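Ribulose-bisphosphate carboxylase (Alicyclobacillus acidocaldarius subsp. acidocaldarius, PDB 4NAS) is a two-domain member of the ribulose-bisphosphate carboxylase large-chain family, joining an N-terminal domain to a TIM-barrel domain and binding calcium ions. Local coordinates at residues G89-L94 with R293-D298; P126-E131 with D261-A266; Y246-V251 with G289-L294. All blocks are in the same frame, centred on the assembly; numbering follows the deposited sequence.

Contact 1 (G89-L94 with R293-D298)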
ATOM      1  N   GLY B  89     -16.018  -1.769  -7.984  1.00 27.18           N
ATOM      2  CA  GLY B  89     -16.300  -2.257  -6.639  1.00 26.78           C
ATOM      3  C   GLY B  89     -15.120  -2.746  -5.800  1.00 24.58           C
ATOM      4  O   GLY B  89     -15.309  -3.493  -4.829  1.00 28.04           O
ATOM      5  N   THR B  90     -13.903  -2.347  -6.160  1.00 21.22           N
ATOM      6  CA  THR B  90     -12.716  -2.744  -5.394  1.00 20.66           C
ATOM      7  C   THR B  90     -11.903  -1.552  -4.924  1.00 23.62           C
ATOM      8  O   THR B  90     -11.960  -0.463  -5.502  1.00 17.71           O
ATOM      9  CB  THR B  90     -11.780  -3.633  -6.215  1.00 27.16           C
ATOM     10  OG1 THR B  90     -11.403  -2.932  -7.412  1.00 25.56           O
ATOM     11  CG2 THR B  90     -12.470  -4.973  -6.550  1.00 20.71           C
ATOM     12  N   PHE B  91     -11.120  -1.760  -3.871  1.00 19.25           N
ATOM     13  CA  PHE B  91     -10.231  -0.697  -3.416  1.00 16.80           C
ATOM     14  C   PHE B  91      -9.197  -0.346  -4.494  1.00 16.47           C
ATOM     15  O   PHE B  91      -8.830   0.830  -4.646  1.00 16.68           O
ATOM     16  CB  PHE B  91      -9.533  -1.093  -2.123  1.00 16.71           C
ATOM     17  CG  PHE B  91     -10.461  -1.184  -0.962  1.00 17.09           C
ATOM     18  CD1 PHE B  91     -10.770  -0.054  -0.223  1.00 18.49           C
ATOM     19  CD2 PHE B  91     -11.067  -2.394  -0.638  1.00 19.72           C
ATOM     20  CE1 PHE B  91     -11.643  -0.135   0.852  1.00 29.11           C
ATOM     21  CE2 PHE B  91     -11.939  -2.480   0.436  1.00 27.41           C
ATOM     22  CZ  PHE B  91     -12.224  -1.350   1.182  1.00 27.24           C
ATOM     23  N   ALA B  92      -8.741  -1.341  -5.248  1.00 19.14           N
ATOM     24  CA  ALA B  92      -7.813  -1.053  -6.352  1.00 22.00           C
ATOM     25  C   ALA B  92      -8.385  -0.023  -7.324  1.00 22.09           C
ATOM     26  O   ALA B  92      -7.697   0.914  -7.727  1.00 20.67           O
ATOM     27  CB  ALA B  92      -7.437  -2.317  -7.099  1.00 27.38           C
ATOM     28  N   SER B  93      -9.631  -0.219  -7.736  1.00 21.49           N
ATOM     29  CA  SER B  93     -10.221   0.663  -8.740  1.00 25.59           C
ATOM     30  C   SER B  93     -10.354   2.057  -8.145  1.00 22.57           C
ATOM     31  O   SER B  93     -10.032   3.049  -8.783  1.00 17.98           O
ATOM     32  CB  SER B  93     -11.594   0.170  -9.160  1.00 23.15           C
ATOM     33  OG  SER B  93     -12.487   0.294  -8.068  1.00 29.27           O
ATOM     34  N   LEU B  94     -10.793   2.108  -6.893  1.00 22.09           N
ATOM     35  CA  LEU B  94     -10.975   3.356  -6.195  1.00 16.26           C
ATOM     36  C   LEU B  94      -9.655   4.132  -6.067  1.00 27.61           C
ATOM     37  O   LEU B  94      -9.559   5.297  -6.466  1.00 15.61           O
ATOM     38  CB  LEU B  94     -11.586   3.087  -4.816  1.00 16.23           C
ATOM     39  CG  LEU B  94     -11.698   4.341  -3.950  1.00 16.53           C
ATOM     40  CD1 LEU B  94     -12.617   5.380  -4.648  1.00 23.52           C
ATOM     41  CD2 LEU B  94     -12.185   4.019  -2.527  1.00 16.02           C
ATOM     42  N   ARG B 293     -13.155   0.670   7.859  1.00 22.56           N
ATOM     43  CA  ARG B 293     -14.547   0.261   8.055  1.00 23.79           C
ATOM     44  C   ARG B 293     -15.091  -0.406   6.777  1.00 22.09           C
ATOM     45  O   ARG B 293     -15.778  -1.438   6.822  1.00 19.06           O
ATOM     46  CB  ARG B 293     -15.417   1.457   8.493  1.00 15.91           C
ATOM     47  CG  ARG B 293     -16.884   1.128   8.707  1.00 16.48           C
ATOM     48  CD  ARG B 293     -17.608   2.351   9.281  1.00 16.80           C
ATOM     49  NE  ARG B 293     -18.962   2.035   9.722  1.00 17.59           N
ATOM     50  CZ  ARG B 293     -19.830   2.939  10.164  1.00 20.75           C
ATOM     51  NH1 ARG B 293     -21.049   2.564  10.538  1.00 27.35           N
ATOM     52  NH2 ARG B 293     -19.488   4.219  10.197  1.00 17.65           N
ATOM     53  N   LEU B 294     -14.754   0.156   5.630  1.00 19.11           N
ATOM     54  CA  LEU B 294     -15.248  -0.410   4.373  1.00 20.20           C
ATOM     55  C   LEU B 294     -14.683  -1.807   4.143  1.00 18.89           C
ATOM     56  O   LEU B 294     -15.378  -2.695   3.658  1.00 20.50           O
ATOM     57  CB  LEU B 294     -14.853   0.479   3.200  1.00 18.35           C
ATOM     58  CG  LEU B 294     -15.487   1.875   3.142  1.00 16.96           C
ATOM     59  CD1 LEU B 294     -14.911   2.706   1.955  1.00 18.81           C
ATOM     60  CD2 LEU B 294     -16.993   1.760   3.056  1.00 17.10           C
ATOM     61  N   ALA B 295     -13.410  -1.976   4.494  1.00 21.12           N
ATOM     62  CA  ALA B 295     -12.694  -3.225   4.275  1.00 20.17           C
ATOM     63  C   ALA B 295     -13.153  -4.327   5.238  1.00 24.95           C
ATOM     64  O   ALA B 295     -12.995  -5.507   4.939  1.00 29.92           O
ATOM     65  CB  ALA B 295     -11.182  -2.991   4.387  1.00 15.29           C
ATOM     66  N   GLY B 296     -13.697  -3.946   6.397  1.00 24.50           N
ATOM     67  CA  GLY B 296     -14.305  -4.919   7.296  1.00 18.10           C
ATOM     68  C   GLY B 296     -13.691  -5.070   8.687  1.00 21.86           C
ATOM     69  O   GLY B 296     -13.940  -6.055   9.374  1.00 21.80           O
ATOM     70  N   ALA B 297     -12.893  -4.102   9.117  1.00 21.39           N
ATOM     71  CA  ALA B 297     -12.318  -4.170  10.464  1.00 15.55           C
ATOM     72  C   ALA B 297     -13.459  -4.106  11.480  1.00 20.79           C
ATOM     73  O   ALA B 297     -14.383  -3.302  11.348  1.00 23.17           O
ATOM     74  CB  ALA B 297     -11.409  -3.027  10.673  1.00 16.37           C
ATOM     75  N   ASP B 298     -13.422  -4.966  12.483  1.00 21.67           N
ATOM     76  CA  ASP B 298     -14.412  -4.850  13.547  1.00 24.25           C
ATOM     77  C   ASP B 298     -13.856  -4.014  14.696  1.00 18.35           C
ATOM     78  O   ASP B 298     -14.607  -3.445  15.490  1.00 23.09           O
ATOM     79  CB  ASP B 298     -14.833  -6.226  14.039  1.00 23.71           C
ATOM     80  CG  ASP B 298     -15.463  -7.052  12.951  1.00 20.13           C
ATOM     81  OD1 ASP B 298     -16.630  -6.780  12.631  1.00 20.62           O
ATOM     82  OD2 ASP B 298     -14.784  -7.956  12.409  1.00 19.46           O
TER
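T90 O, the carbonyl oxygen just ahead of F91, whose ring reaches across to L294 and A295, is gripped twice: S93 OG donates to it at 2.7 Å and L94 N at 3.1 Å. This is the capped start of helix 91-99 in the N-terminal domain. T90 is the N-cap, and its OG1 accepts from S93 N over 3.3 Å, so threonine's short hydroxyl replaces the carbonyl that a preceding turn would have supplied. S93 OG meets T90 O at a C=O...O angle of 134°, tilted from the carbonyl plane. D249 helps, OD1 accepting from F91 N and OD2 from A92 N.

From this fixed turn F91 is aimed at the end of helix 284-295 in the TIM-barrel domain. Its CG lies anti to the carbonyl carbon (chi1 -68°), and the ring arrives edge first, with F91 CZ 3.8 Å from L294 CB. The small A295 lets the ring edge come close to the helix backbone. A Schellman motif ends the helix: G296, at phi 118°, has no CB to collide with the preceding carbonyl. At the interface, F91 CZ lies 3.6 Å from A295 N and 3.7 Å from A295 CB.

Contact 2 (P126-E131 with D261-A266)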
ATOM      1  N   PRO B 126     -17.924  -4.326   8.242  1.00 25.00           N
ATOM      2  CA  PRO B 126     -17.561  -5.268   9.308  1.00 21.79           C
ATOM      3  C   PRO B 126     -18.567  -6.423   9.374  1.00 23.23           C
ATOM      4  O   PRO B 126     -19.759  -6.198   9.137  1.00 25.52           O
ATOM      5  CB  PRO B 126     -17.633  -4.403  10.569  1.00 20.07           C
ATOM      6  CG  PRO B 126     -17.383  -2.987  10.058  1.00 17.35           C
ATOM      7  CD  PRO B 126     -18.147  -2.964   8.763  1.00 16.89           C
ATOM      8  N   LYS B 127     -18.078  -7.634   9.607  1.00 21.30           N
ATOM      9  CA  LYS B 127     -18.945  -8.790   9.773  1.00 19.38           C
ATOM     10  C   LYS B 127     -19.622  -8.694  11.140  1.00 28.22           C
ATOM     11  O   LYS B 127     -20.797  -9.038  11.287  1.00 21.98           O
ATOM     12  CB  LYS B 127     -18.139 -10.091   9.632  1.00 24.67           C
ATOM     13  CG  LYS B 127     -19.004 -11.365   9.557  1.00 26.09           C
ATOM     14  CD  LYS B 127     -18.201 -12.647   9.351  1.00 25.92           C
ATOM     15  CE  LYS B 127     -17.700 -12.827   7.906  1.00 28.23           C
ATOM     16  NZ  LYS B 127     -16.202 -12.655   7.704  1.00 21.09           N
ATOM     17  N   PHE B 128     -18.884  -8.206  12.143  1.00 19.34           N
ATOM     18  CA  PHE B 128     -19.421  -8.160  13.501  1.00 26.06           C
ATOM     19  C   PHE B 128     -19.787  -6.766  14.004  1.00 23.63           C
ATOM     20  O   PHE B 128     -20.868  -6.574  14.585  1.00 21.46           O
ATOM     21  CB  PHE B 128     -18.450  -8.841  14.473  1.00 23.74           C
ATOM     22  CG  PHE B 128     -18.318 -10.314  14.239  1.00 26.72           C
ATOM     23  CD1 PHE B 128     -19.208 -11.204  14.820  1.00 35.21           C
ATOM     24  CD2 PHE B 128     -17.326 -10.811  13.417  1.00 24.54           C
ATOM     25  CE1 PHE B 128     -19.094 -12.563  14.600  1.00 36.43           C
ATOM     26  CE2 PHE B 128     -17.217 -12.167  13.187  1.00 27.47           C
ATOM     27  CZ  PHE B 128     -18.090 -13.045  13.786  1.00 31.54           C
ATOM     28  N   GLY B 129     -18.885  -5.811  13.804  1.00 23.46           N
ATOM     29  CA  GLY B 129     -19.046  -4.477  14.363  1.00 27.44           C
ATOM     30  C   GLY B 129     -19.015  -4.436  15.885  1.00 24.26           C
ATOM     31  O   GLY B 129     -18.697  -5.433  16.526  1.00 27.34           O
ATOM     32  N   VAL B 130     -19.370  -3.284  16.458  1.00 23.00           N
ATOM     33  CA  VAL B 130     -19.387  -3.088  17.904  1.00 29.97           C
ATOM     34  C   VAL B 130     -20.251  -4.158  18.585  1.00 28.73           C
ATOM     35  O   VAL B 130     -19.773  -4.915  19.422  1.00 23.53           O
ATOM     36  CB  VAL B 130     -19.886  -1.649  18.273  1.00 23.93           C
ATOM     37  CG1 VAL B 130     -20.124  -1.523  19.747  1.00 21.83           C
ATOM     38  CG2 VAL B 130     -18.900  -0.595  17.812  1.00 20.22           C
ATOM     39  N   GLU B 131     -21.513  -4.254  18.181  1.00 21.65           N
ATOM     40  CA  GLU B 131     -22.463  -5.169  18.831  1.00 26.52           C
ATOM     41  C   GLU B 131     -22.080  -6.654  18.740  1.00 24.57           C
ATOM     42  O   GLU B 131     -22.363  -7.430  19.647  1.00 30.39           O
ATOM     43  CB  GLU B 131     -23.877  -4.949  18.272  1.00 30.66           C
ATOM     44  N   ASP B 261     -15.363 -16.749  10.332  1.00 30.14           N
ATOM     45  CA  ASP B 261     -16.385 -16.428  11.300  1.00 30.24           C
ATOM     46  C   ASP B 261     -15.756 -15.919  12.585  1.00 30.32           C
ATOM     47  O   ASP B 261     -15.939 -16.490  13.656  1.00 36.46           O
ATOM     48  CB  ASP B 261     -17.241 -17.663  11.557  1.00 40.44           C
ATOM     49  CG  ASP B 261     -18.499 -17.332  12.295  1.00 47.80           C
ATOM     50  OD1 ASP B 261     -19.138 -16.320  11.925  1.00 55.49           O
ATOM     51  OD2 ASP B 261     -18.829 -18.063  13.249  1.00 46.74           O
ATOM     52  N   VAL B 262     -15.007 -14.837  12.465  1.00 25.29           N
ATOM     53  CA  VAL B 262     -14.237 -14.317  13.570  1.00 22.29           C
ATOM     54  C   VAL B 262     -14.008 -12.812  13.332  1.00 24.33           C
ATOM     55  O   VAL B 262     -13.859 -12.383  12.186  1.00 27.26           O
ATOM     56  CB  VAL B 262     -12.898 -15.060  13.610  1.00 28.18           C
ATOM     57  CG1 VAL B 262     -12.262 -15.043  12.233  1.00 21.72           C
ATOM     58  CG2 VAL B 262     -11.965 -14.459  14.625  1.00 25.98           C
ATOM     59  N   PRO B 263     -14.012 -11.992  14.405  1.00 24.14           N
ATOM     60  CA  PRO B 263     -13.779 -10.555  14.171  1.00 24.60           C
ATOM     61  C   PRO B 263     -12.392 -10.252  13.616  1.00 23.61           C
ATOM     62  O   PRO B 263     -11.432 -10.989  13.885  1.00 20.63           O
ATOM     63  CB  PRO B 263     -13.926  -9.946  15.570  1.00 23.28           C
ATOM     64  CG  PRO B 263     -14.836 -10.887  16.301  1.00 27.20           C
ATOM     65  CD  PRO B 263     -14.508 -12.260  15.773  1.00 26.27           C
ATOM     66  N   ILE B 264     -12.286  -9.173  12.841  1.00 20.94           N
ATOM     67  CA  ILE B 264     -10.994  -8.706  12.368  1.00 20.60           C
ATOM     68  C   ILE B 264     -10.452  -7.551  13.246  1.00 17.05           C
ATOM     69  O   ILE B 264     -11.151  -6.578  13.543  1.00 17.43           O
ATOM     70  CB  ILE B 264     -11.077  -8.271  10.873  1.00 16.79           C
ATOM     71  CG1 ILE B 264     -11.391  -9.497   9.993  1.00 26.75           C
ATOM     72  CG2 ILE B 264      -9.801  -7.514  10.457  1.00 15.89           C
ATOM     73  CD1 ILE B 264     -11.766  -9.160   8.560  1.00 26.46           C
ATOM     74  N   LEU B 265      -9.203  -7.670  13.655  1.00 19.46           N
ATOM     75  CA  LEU B 265      -8.560  -6.630  14.440  1.00 15.47           C
ATOM     76  C   LEU B 265      -7.534  -5.959  13.512  1.00 14.79           C
ATOM     77  O   LEU B 265      -6.446  -6.495  13.253  1.00 18.62           O
ATOM     78  CB  LEU B 265      -7.904  -7.232  15.699  1.00 18.29           C
ATOM     79  CG  LEU B 265      -6.920  -6.372  16.526  1.00 18.46           C
ATOM     80  CD1 LEU B 265      -7.644  -5.185  17.176  1.00 19.80           C
ATOM     81  CD2 LEU B 265      -6.181  -7.224  17.614  1.00 21.50           C
ATOM     82  N   ALA B 266      -7.915  -4.803  12.979  1.00 18.80           N
ATOM     83  CA  ALA B 266      -7.063  -4.056  12.053  1.00 18.02           C
ATOM     84  C   ALA B 266      -5.879  -3.333  12.709  1.00 14.92           C
ATOM     85  O   ALA B 266      -6.050  -2.398  13.519  1.00 14.34           O
ATOM     86  CB  ALA B 266      -7.875  -3.095  11.274  1.00 24.21           C
TER
HETATM   87  O   HOH W   1     -14.861 -11.274   9.590  1.00 20.53           O
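F128 lays its ring against P263 and reaches D261 with its edge, and these three residues bury most of the surface here. The setting is the TIM-barrel domain: D261-P263 lead into strand 264-267 of the parallel sheet, while F128 belongs to the turn leading into helix 129-137.

The compact, rigid P263 ring offers CD, the carbon bonded to its backbone N and hence slightly electron-poor, to the pi face of F128. This CD stands over one face, 4.1 Å from the centroid of the F128 ring and 27° off the ring normal, a CH-pi contact, with P263 CG above the same ring toward its rim. F128 CG is anti to its own carbonyl carbon (chi1 -67°), which carries the ring along the backbone of the other segment: F128 CE2 comes to 3.3 Å from V262 C. Farther out, the ring edge meets the backbone of D261, whose carbon C is 3.9 Å from F128 CZ. Although the CB of D261 points away, its carboxylate swings back until OD1 also lies 3.9 Å from F128 CZ.

Both segments are further joined through D298, whose OD1 takes F128 N and G129 N while OD2 takes I264 N. G129 has a positive phi, which glycine adopts readily. The aliphatic part of K127 runs under the face of F128 opposite P263, sandwiching the ring; a bend at chi3 (-76°) then delivers the ammonium group to V260 O and D257 O. A bridging water accepts from K127 NZ at 2.7 Å and may donate to V262 O at 3.0 Å.

Contact 3 (Y246-V251 with G289-L294)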
ATOM      1  N   TYR B 246      -0.964  -5.856   3.612  1.00 18.54           N
ATOM      2  CA  TYR B 246      -1.530  -6.881   2.739  1.00 21.72           C
ATOM      3  C   TYR B 246      -2.333  -6.269   1.595  1.00 27.06           C
ATOM      4  O   TYR B 246      -2.383  -6.828   0.500  1.00 28.72           O
ATOM      5  CB  TYR B 246      -2.413  -7.827   3.531  1.00 14.35           C
ATOM      6  CG  TYR B 246      -1.680  -9.032   4.054  1.00 18.36           C
ATOM      7  CD1 TYR B 246      -1.163  -9.981   3.177  1.00 24.68           C
ATOM      8  CD2 TYR B 246      -1.530  -9.243   5.419  1.00 18.68           C
ATOM      9  CE1 TYR B 246      -0.501 -11.095   3.645  1.00 22.62           C
ATOM     10  CE2 TYR B 246      -0.856 -10.374   5.903  1.00 24.47           C
ATOM     11  CZ  TYR B 246      -0.349 -11.289   5.007  1.00 21.37           C
ATOM     12  OH  TYR B 246       0.290 -12.422   5.457  1.00 20.59           O
ATOM     13  N   GLY B 247      -2.946  -5.116   1.855  1.00 23.50           N
ATOM     14  CA  GLY B 247      -3.816  -4.479   0.882  1.00 13.64           C
ATOM     15  C   GLY B 247      -5.278  -4.566   1.256  1.00 13.94           C
ATOM     16  O   GLY B 247      -5.722  -5.594   1.764  1.00 17.25           O
ATOM     17  N   TYR B 248      -6.063  -3.531   0.949  1.00 19.67           N
ATOM     18  CA  TYR B 248      -7.441  -3.498   1.444  1.00 16.93           C
ATOM     19  C   TYR B 248      -8.348  -4.543   0.798  1.00 21.07           C
ATOM     20  O   TYR B 248      -9.274  -5.064   1.445  1.00 17.49           O
ATOM     21  CB  TYR B 248      -8.070  -2.097   1.320  1.00 16.19           C
ATOM     22  CG  TYR B 248      -7.437  -1.014   2.167  1.00 14.61           C
ATOM     23  CD1 TYR B 248      -7.883  -0.765   3.470  1.00 14.64           C
ATOM     24  CD2 TYR B 248      -6.429  -0.214   1.659  1.00 22.12           C
ATOM     25  CE1 TYR B 248      -7.315   0.222   4.247  1.00 14.88           C
ATOM     26  CE2 TYR B 248      -5.846   0.783   2.438  1.00 23.76           C
ATOM     27  CZ  TYR B 248      -6.305   1.006   3.722  1.00 23.47           C
ATOM     28  OH  TYR B 248      -5.733   1.997   4.489  1.00 21.90           O
ATOM     29  N   ASP B 249      -8.111  -4.822  -0.479  1.00 17.17           N
ATOM     30  CA  ASP B 249      -8.919  -5.814  -1.187  1.00 22.75           C
ATOM     31  C   ASP B 249      -8.704  -7.203  -0.637  1.00 25.29           C
ATOM     32  O   ASP B 249      -9.638  -8.003  -0.642  1.00 20.02           O
ATOM     33  CB  ASP B 249      -8.640  -5.810  -2.685  1.00 18.16           C
ATOM     34  CG  ASP B 249      -9.289  -4.642  -3.387  1.00 18.71           C
ATOM     35  OD1 ASP B 249     -10.485  -4.381  -3.125  1.00 22.98           O
ATOM     36  OD2 ASP B 249      -8.589  -3.965  -4.168  1.00 25.05           O
ATOM     37  N   VAL B 250      -7.469  -7.491  -0.210  1.00 21.21           N
ATOM     38  CA  VAL B 250      -7.147  -8.757   0.424  1.00 25.70           C
ATOM     39  C   VAL B 250      -7.998  -8.927   1.668  1.00 28.43           C
ATOM     40  O   VAL B 250      -8.666  -9.956   1.833  1.00 25.54           O
ATOM     41  CB  VAL B 250      -5.656  -8.850   0.852  1.00 22.56           C
ATOM     42  CG1 VAL B 250      -5.486  -9.928   1.903  1.00 26.31           C
ATOM     43  CG2 VAL B 250      -4.768  -9.169  -0.321  1.00 18.70           C
ATOM     44  N   VAL B 251      -7.966  -7.917   2.542  1.00 18.10           N
ATOM     45  CA  VAL B 251      -8.779  -7.918   3.761  1.00 19.61           C
ATOM     46  C   VAL B 251     -10.281  -7.942   3.485  1.00 22.24           C
ATOM     47  O   VAL B 251     -11.038  -8.588   4.222  1.00 19.75           O
ATOM     48  CB  VAL B 251      -8.392  -6.726   4.697  1.00 17.46           C
ATOM     49  CG1 VAL B 251      -9.200  -6.750   5.986  1.00 22.36           C
ATOM     50  CG2 VAL B 251      -6.902  -6.814   5.014  1.00 18.58           C
ATOM     51  N   GLY B 289      -9.439   4.996   8.964  1.00 15.99           N
ATOM     52  CA  GLY B 289     -10.811   5.130   9.414  1.00 19.55           C
ATOM     53  C   GLY B 289     -11.825   4.685   8.385  1.00 18.24           C
ATOM     54  O   GLY B 289     -12.427   3.605   8.480  1.00 18.30           O
ATOM     55  N   GLN B 290     -11.996   5.541   7.391  1.00 19.27           N
ATOM     56  CA  GLN B 290     -12.929   5.313   6.299  1.00 19.11           C
ATOM     57  C   GLN B 290     -12.679   3.991   5.584  1.00 14.10           C
ATOM     58  O   GLN B 290     -13.583   3.173   5.447  1.00 20.48           O
ATOM     59  CB  GLN B 290     -12.817   6.473   5.305  1.00 19.36           C
ATOM     60  CG  GLN B 290     -13.891   6.486   4.204  1.00 20.67           C
ATOM     61  CD  GLN B 290     -13.887   7.803   3.438  1.00 22.95           C
ATOM     62  OE1 GLN B 290     -12.844   8.434   3.279  1.00 22.35           O
ATOM     63  NE2 GLN B 290     -15.051   8.214   2.947  1.00 20.88           N
ATOM     64  N   LEU B 291     -11.467   3.797   5.104  1.00 13.65           N
ATOM     65  CA  LEU B 291     -11.101   2.593   4.360  1.00 16.18           C
ATOM     66  C   LEU B 291     -11.152   1.309   5.208  1.00 21.07           C
ATOM     67  O   LEU B 291     -11.530   0.238   4.713  1.00 18.71           O
ATOM     68  CB  LEU B 291      -9.692   2.753   3.794  1.00 19.05           C
ATOM     69  CG  LEU B 291      -9.553   3.861   2.743  1.00 17.85           C
ATOM     70  CD1 LEU B 291      -8.209   3.772   2.044  1.00 23.61           C
ATOM     71  CD2 LEU B 291     -10.669   3.764   1.755  1.00 18.37           C
HETATM   72  N   MSE B 292     -10.746   1.421   6.471  1.00 17.16           N
HETATM   73  CA  MSE B 292     -10.792   0.287   7.397  1.00 20.49           C
HETATM   74  C   MSE B 292     -12.205  -0.237   7.630  1.00 23.88           C
HETATM   75  O   MSE B 292     -12.431  -1.446   7.625  1.00 24.84           O
HETATM   76  CB  MSE B 292     -10.185   0.676   8.746  1.00 19.11           C
HETATM   77  CG  MSE B 292      -8.703   0.891   8.724  1.00 20.53           C
HETATM   78 SE   MSE B 292      -7.780  -0.707   8.144  0.61 22.04          SE
HETATM   79  CE  MSE B 292      -6.001  -0.108   8.571  1.00 20.89           C
ATOM     80  N   ARG B 293     -13.155   0.670   7.859  1.00 22.56           N
ATOM     81  CA  ARG B 293     -14.547   0.261   8.055  1.00 23.79           C
ATOM     82  C   ARG B 293     -15.091  -0.406   6.777  1.00 22.09           C
ATOM     83  O   ARG B 293     -15.778  -1.438   6.822  1.00 19.06           O
ATOM     84  CB  ARG B 293     -15.417   1.457   8.493  1.00 15.91           C
ATOM     85  CG  ARG B 293     -16.884   1.128   8.707  1.00 16.48           C
ATOM     86  CD  ARG B 293     -17.608   2.351   9.281  1.00 16.80           C
ATOM     87  NE  ARG B 293     -18.962   2.035   9.722  1.00 17.59           N
ATOM     88  CZ  ARG B 293     -19.830   2.939  10.164  1.00 20.75           C
ATOM     89  NH1 ARG B 293     -21.049   2.564  10.538  1.00 27.35           N
ATOM     90  NH2 ARG B 293     -19.488   4.219  10.197  1.00 17.65           N
ATOM     91  N   LEU B 294     -14.754   0.156   5.630  1.00 19.11           N
ATOM     92  CA  LEU B 294     -15.248  -0.410   4.373  1.00 20.20           C
ATOM     93  C   LEU B 294     -14.683  -1.807   4.143  1.00 18.89           C
ATOM     94  O   LEU B 294     -15.378  -2.695   3.658  1.00 20.50           O
ATOM     95  CB  LEU B 294     -14.853   0.479   3.200  1.00 18.35           C
ATOM     96  CG  LEU B 294     -15.487   1.875   3.142  1.00 16.96           C
ATOM     97  CD1 LEU B 294     -14.911   2.706   1.955  1.00 18.81           C
ATOM     98  CD2 LEU B 294     -16.993   1.760   3.056  1.00 17.10           C
TER
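A selenium atom packs against a tyrosine: M292, present as selenomethionine, brings SE obliquely to the Y248 ring in a Met-aromatic contact, 5.3 Å from the centroid and 72° off the ring normal. The ring atom it meets is Y248 CE1, at 4.0 Å from M292 SE, which takes the place of the methionine sulfur. The CB of M292 points away from the tyrosine, and the flexible, unbranched chain bends at chi2 (-59°) to come back to that carbon.

L291 does the rest of the packing. Its methyl CD1 lies over one face of the Y248 ring, 4.1 Å from the centroid and 26° off the normal, a CH-pi contact. L291 CB approaches Y248 CE1 to 3.5 Å, and the two side chains cross at about a right angle.

Helices 248-256 and 284-295 belong to successive beta-alpha-beta crossovers of the TIM barrel, the first leading to strand 264-267 and the second to strand 299-303. Y248 sits in the first turn after G247, the N-cap, whose positive phi suits glycine. A tyrosine serves this buried place well because its ring supplies apolar surface while its hydroxyl still finds an acceptor: Y248 OH is hydrogen-bonded to V287 O, one turn before L291.

How the contacts relate
From the N terminus, the chain first reaches 89-94 in the N-terminal domain, opening the long loop that contact 1 closes at 293-298, with 198 residues between, at the end of helix 284-295. Within that loop lies contact 2, which joins 126-131, leading into helix 129-137, to 261-266 and the barrel strand there. Contact 3 crosses contact 2: it begins at 246-251, before 261-266, and ends at 289-294, after it. Contacts 1 and 3 finish on the same helix and share R293 and L294, so this helix meets both the N-terminal domain and the neighbouring barrel helix 248-256. F91 of contact 1 packs on Y248 of contact 3, and both contacts touch the second subunit. D298 ties contact 1 to contact 2.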